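Local atomic coordinates of ketosynthase (PDB entry 6KXD), a protein that forms one chain of the ishigamide ketosynthase/chain length factor of a highly reducing type II polyketide synthase, and probably belongs to a 3-oxoacyl-[acyl-carrier-protein] synthase. Residues E37-A40 and G41-G45; R190-Q194 and G195-K199; G329-S332 and A333-I337. One frame throughout, in Å; residues are numbered along the deposited sequence.

In the fold
All three interactions are local contacts in or at the end of helices, but their surroundings differ. Interaction 3 is fully buried, its centre about 3 Å from that of the chain. Interactions 1 and 2 are partly buried, their centres about 16 and 20 Å from that of the chain, and both contain a Schellman motif at a helix end. Interactions 1 and 3 touch: F38 CZ lies 3.4 Å from F335 O, so helices 35-44 and 332-344 pack together. Interaction 2 touches neither of the others. Its arginines face the partner ketosynthase chain. Interaction 1 sends its arginine back into its own chain, and interaction 3 joins a serine to a glutamine.

Interaction 1 (E37-A40 and G41-G45); sequences EFAA and GVRAG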
# COMPACT_ATOMS: atom_id res chain seq x y z
N GLU B 37 8.07 -26.55 8.80
CA GLU B 37 9.49 -26.29 8.81
C GLU B 37 9.73 -25.05 9.70
O GLU B 37 10.73 -24.99 10.40
CB GLU B 37 10.09 -26.04 7.42
CG GLU B 37 10.34 -27.30 6.59
CD GLU B 37 9.07 -27.88 5.99
OE1 GLU B 37 9.16 -28.94 5.31
OE2 GLU B 37 7.98 -27.28 6.21
N PHE B 38 8.86 -24.04 9.58
CA PHE B 38 9.02 -22.79 10.35
C PHE B 38 8.92 -23.11 11.84
O PHE B 38 9.75 -22.69 12.70
CB PHE B 38 7.94 -21.78 9.96
CG PHE B 38 8.14 -20.44 10.59
CD1 PHE B 38 9.03 -19.53 10.04
CD2 PHE B 38 7.50 -20.12 11.78
CE1 PHE B 38 9.24 -18.30 10.66
CE2 PHE B 38 7.70 -18.89 12.39
CZ PHE B 38 8.57 -17.99 11.83
N ALA B 39 7.88 -23.88 12.17
CA ALA B 39 7.58 -24.26 13.55
C ALA B 39 8.77 -25.06 14.12
O ALA B 39 9.27 -24.79 15.23
CB ALA B 39 6.29 -25.04 13.58
N ALA B 40 9.25 -26.02 13.34
CA ALA B 40 10.43 -26.80 13.73
C ALA B 40 11.62 -25.88 14.01
O ALA B 40 12.28 -25.99 15.05
CB ALA B 40 10.74 -27.84 12.69
N GLY B 41 11.86 -24.92 13.12
CA GLY B 41 13.03 -24.03 13.23
C GLY B 41 12.94 -23.12 14.44
O GLY B 41 13.94 -22.86 15.14
N VAL B 42 11.73 -22.61 14.68
CA VAL B 42 11.50 -21.68 15.77
C VAL B 42 11.67 -22.41 17.11
O VAL B 42 12.26 -21.89 18.07
CB VAL B 42 10.12 -21.03 15.67
CG1 VAL B 42 9.70 -20.44 17.01
CG2 VAL B 42 10.11 -19.97 14.58
N ARG B 43 11.10 -23.60 17.19
CA ARG B 43 11.10 -24.33 18.44
C ARG B 43 12.52 -24.78 18.75
O ARG B 43 12.90 -24.85 19.90
CB ARG B 43 10.15 -25.51 18.32
CG ARG B 43 8.69 -25.14 18.54
CD ARG B 43 7.89 -26.23 17.91
NE ARG B 43 6.48 -25.92 17.88
CZ ARG B 43 5.62 -26.60 17.18
NH1 ARG B 43 5.98 -27.77 16.69
NH2 ARG B 43 4.42 -26.09 16.98
N ALA B 44 13.27 -25.09 17.69
CA ALA B 44 14.64 -25.57 17.82
C ALA B 44 15.61 -24.40 18.06
O ALA B 44 16.78 -24.67 18.38
CB ALA B 44 15.04 -26.32 16.58
N GLY B 45 15.16 -23.16 17.82
CA GLY B 45 16.01 -22.00 17.71
C GLY B 45 17.15 -22.27 16.75
O GLY B 45 18.32 -21.97 17.05
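G41 donates its backbone N-H to E37 O at 2.9 Å, the first of four bonds that run from each residue of 41-44 to the residue four places earlier. V42 follows with its N 2.8 Å from F38 O. Its CG2 methyl also makes a CH-pi contact over one face of the F38 ring, 3.9 Å from the centroid. F38 has CG anti to the backbone N (chi1 -174°), which swings the ring forward along the helix to V42. The methyl sits off the ring centre, and its nearest ring atom is CE2 at 3.4 Å. F335 meets the F38 ring from helix 332-344, and A339 and A342 of that helix touch V42.

R43 repeats the backbone bond, to A39 O. Its side chain is extended from CG to NE and folds back along the helix. The guanidinium lies flat over A39, with the A39 CB methyl 3.9 Å from the guanidinium plane and beneath its centre. The polar end is held beyond the helix: R43 NE bonds to A342 O and NH2 forms a salt bridge with E345. The arginine thus ties this helix to helix 332-344.

A44 N reaches A40 O at 3.0 Å, and the A44 CB stands 3.2 Å from the same oxygen. G45 then leaves the helix with a positive phi of 50°, which favours glycine. Its N bonds to V42 O at 3.2 Å. This is a Schellman motif, here closing a helix with one apolar, inward side.

Interaction 2 (R190-Q194 and G195-K199); sequences RLMGQ and GRATK
The M192 chain runs straight to SD and then bends (chi3 73°), which carries its CE methyl to the T198 carbonyl. In R196 the first torsion (chi1 -116°) and an extended second one lay CD beside L191. The chain then bends at chi3 and turns the guanidinium away.

M192 CE reaches T198 O at 3.3 Å and K199 CA at 4.2 Å. Closer to the backbone, M192 CA makes a CA-H...O contact with A197 O at 3.4 Å. The A197 CB methyl lies more loosely, 4.3 Å from M192 CG. M192 thus runs beside the backbone from A197 to T198 and just reaches K199.

R196 CD packs on L191 CG at 3.8 Å, the closest approach of these two side chains, with L191 CD2 nearly as close. The two side chains pass at a slant. L191 CG also lies at the edge of the guanidinium, near its plane. The polar end leads on to the partner chain. R196 NE forms a salt bridge with D182 of the partner chain, and NH2 forms one with D287 of the partner chain.

The backbone fixes the turn. R196 N bonds to L191 O at 2.9 Å. G195 N bonds to M192 O at the same length, but it stands well above that carbonyl plane and is not on a lone pair. G195 has a positive phi of 80°, and a side chain there would run into Q194 O. This is a Schellman motif.

The turn ends helix 180-193 and leads into strand 199-206. M192 packs on V238 and Q240 of strand 229-240 and on Y200, while the K199 backbone pairs with G115 of strand 114-119.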
# COMPACT_ATOMS: atom_id res chain seq x y z
N ARG B 190 -9.52 -3.73 10.83
CA ARG B 190 -10.44 -2.63 10.64
C ARG B 190 -11.48 -2.93 9.56
O ARG B 190 -12.66 -2.77 9.77
CB ARG B 190 -9.69 -1.37 10.27
CG ARG B 190 -8.93 -0.82 11.45
CD ARG B 190 -9.18 0.63 11.56
NE ARG B 190 -8.58 1.10 12.79
CZ ARG B 190 -7.44 1.77 12.88
NH1 ARG B 190 -6.74 2.10 11.79
NH2 ARG B 190 -7.02 2.09 14.10
N LEU B 191 -11.03 -3.41 8.39
CA LEU B 191 -11.97 -3.72 7.31
C LEU B 191 -12.96 -4.81 7.72
O LEU B 191 -14.14 -4.72 7.34
CB LEU B 191 -11.24 -4.08 6.01
CG LEU B 191 -11.04 -2.86 5.11
CD1 LEU B 191 -10.08 -1.84 5.74
CD2 LEU B 191 -10.55 -3.26 3.73
N MET B 192 -12.49 -5.83 8.43
CA MET B 192 -13.39 -6.88 8.88
C MET B 192 -14.39 -6.29 9.88
O MET B 192 -15.57 -6.61 9.80
CB MET B 192 -12.63 -8.00 9.56
CG MET B 192 -11.80 -8.77 8.61
SD MET B 192 -10.85 -9.99 9.52
CE MET B 192 -12.16 -11.14 9.91
N GLY B 193 -13.88 -5.39 10.74
CA GLY B 193 -14.66 -4.60 11.68
C GLY B 193 -15.79 -3.84 11.01
O GLY B 193 -16.86 -3.64 11.61
N GLN B 194 -15.57 -3.43 9.76
CA GLN B 194 -16.56 -2.66 9.03
C GLN B 194 -17.39 -3.56 8.10
O GLN B 194 -18.18 -3.05 7.32
CB GLN B 194 -15.85 -1.54 8.28
CG GLN B 194 -15.18 -0.55 9.22
CD GLN B 194 -16.17 0.03 10.21
OE1 GLN B 194 -16.05 -0.14 11.43
NE2 GLN B 194 -17.18 0.67 9.68
N GLY B 195 -17.16 -4.87 8.13
CA GLY B 195 -17.94 -5.80 7.36
C GLY B 195 -17.51 -5.86 5.91
O GLY B 195 -18.24 -6.34 5.10
N ARG B 196 -16.27 -5.46 5.59
CA ARG B 196 -15.79 -5.46 4.21
C ARG B 196 -15.26 -6.84 3.82
O ARG B 196 -15.07 -7.15 2.65
CB ARG B 196 -14.72 -4.38 4.03
CG ARG B 196 -15.13 -3.29 3.06
CD ARG B 196 -14.20 -2.11 3.08
NE ARG B 196 -14.83 -1.00 3.74
CZ ARG B 196 -15.88 -0.34 3.26
NH1 ARG B 196 -16.42 -0.70 2.11
NH2 ARG B 196 -16.34 0.71 3.92
N ALA B 197 -15.04 -7.68 4.82
CA ALA B 197 -14.55 -9.03 4.68
C ALA B 197 -14.98 -9.80 5.93
O ALA B 197 -15.05 -9.21 6.98
CB ALA B 197 -13.03 -9.04 4.54
N THR B 198 -15.26 -11.09 5.78
CA THR B 198 -15.54 -12.01 6.91
C THR B 198 -14.27 -12.78 7.28
O THR B 198 -14.13 -13.28 8.37
CB THR B 198 -16.66 -12.97 6.51
OG1 THR B 198 -16.23 -13.74 5.38
CG2 THR B 198 -17.92 -12.19 6.16
N LYS B 199 -13.38 -12.97 6.30
CA LYS B 199 -12.13 -13.64 6.53
C LYS B 199 -11.04 -12.87 5.77
O LYS B 199 -11.31 -12.19 4.79
CB LYS B 199 -12.09 -15.06 5.97
CG LYS B 199 -13.04 -16.07 6.57
CD LYS B 199 -12.68 -17.48 6.12
CE LYS B 199 -13.89 -18.36 5.91
NZ LYS B 199 -14.75 -17.80 4.83

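Interaction 3 (G329-S332 and A333-I337); sequences GAAS and ASFQI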
# COMPACT_ATOMS: atom_id res chain seq x y z
N GLY B 329 13.11 -8.19 6.80
CA GLY B 329 12.46 -7.10 6.11
C GLY B 329 10.97 -7.13 6.38
O GLY B 329 10.54 -7.26 7.53
N ALA B 330 10.17 -7.01 5.32
CA ALA B 330 8.73 -6.94 5.46
C ALA B 330 8.17 -8.21 6.10
O ALA B 330 7.04 -8.17 6.61
CB ALA B 330 8.05 -6.66 4.13
N ALA B 331 8.86 -9.34 5.95
CA ALA B 331 8.36 -10.58 6.48
C ALA B 331 8.41 -10.53 8.01
O ALA B 331 7.70 -11.28 8.66
CB ALA B 331 9.11 -11.77 5.94
N SER B 332 9.27 -9.65 8.55
CA SER B 332 9.56 -9.67 9.98
C SER B 332 8.33 -9.90 10.85
O SER B 332 8.36 -10.84 11.60
CB SER B 332 10.32 -8.44 10.40
OG SER B 332 10.69 -8.62 11.73
N ALA B 333 7.32 -9.01 10.86
CA ALA B 333 6.29 -9.08 11.90
C ALA B 333 5.46 -10.34 11.71
O ALA B 333 4.97 -10.87 12.66
CB ALA B 333 5.41 -7.85 11.95
N SER B 334 5.31 -10.80 10.46
CA SER B 334 4.57 -12.01 10.23
C SER B 334 5.34 -13.22 10.79
O SER B 334 4.75 -14.12 11.38
CB SER B 334 4.26 -12.15 8.74
OG SER B 334 3.43 -11.09 8.34
N PHE B 335 6.65 -13.25 10.59
CA PHE B 335 7.48 -14.29 11.16
C PHE B 335 7.42 -14.21 12.67
O PHE B 335 7.32 -15.23 13.33
CB PHE B 335 8.90 -14.22 10.67
CG PHE B 335 9.12 -14.66 9.25
CD1 PHE B 335 8.12 -15.33 8.56
CD2 PHE B 335 10.32 -14.45 8.64
CE1 PHE B 335 8.34 -15.76 7.26
CE2 PHE B 335 10.53 -14.86 7.34
CZ PHE B 335 9.55 -15.55 6.68
N GLN B 336 7.29 -12.99 13.21
CA GLN B 336 7.22 -12.83 14.66
C GLN B 336 5.94 -13.44 15.25
O GLN B 336 6.00 -14.18 16.24
CB GLN B 336 7.38 -11.37 15.05
CG GLN B 336 8.78 -10.90 14.79
CD GLN B 336 8.82 -9.40 14.80
OE1 GLN B 336 9.11 -8.76 13.81
NE2 GLN B 336 8.52 -8.84 15.94
N ILE B 337 4.81 -13.12 14.61
CA ILE B 337 3.55 -13.65 14.98
C ILE B 337 3.58 -15.16 14.78
O ILE B 337 3.19 -15.89 15.66
CB ILE B 337 2.42 -12.96 14.20
CG1 ILE B 337 2.27 -11.49 14.60
CG2 ILE B 337 1.14 -13.74 14.43
CD1 ILE B 337 1.33 -10.72 13.74
O HOH W 1 6.38 -7.06 8.90
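F335 N bonds to A331 O at 3.0 Å and Q336 N to S332 O at 2.9 Å, two bonds that each span four residues where the loop passes into helix 332-344. A water joins the same turn: it accepts from A333 N and lies 2.6 Å from A330 O.

A331 sets its CB methyl over one face of the F335 ring. This is a CH-pi contact, 3.9 Å from the centroid and 19° off the ring normal, with CE2 the nearest ring atom. L325 and S29 also touch this ring.

With OG anti to the backbone N (chi1 -173°), the S332 hydroxyl is brought to the Q336 amide. It donates to Q336 OE1 at a short 2.6 Å. Q336 is extended beyond CG, and its NE2 bonds to V291 O and C358 O. Both ends of the amide are thus gripped, which fixes which way round it lies. With an alanine here the amide is gone, and S332 OG would probably lose its acceptor and the V291 and C358 carbonyls their shared donor.

S334 bonds through its OG to S204 OG, and I337 packs on helix 180-193. These contacts form the buried start of helix 332-344, set against helix 180-193 and strands 20-29 and 229-240, consistent with the thiolase-type fold of this family.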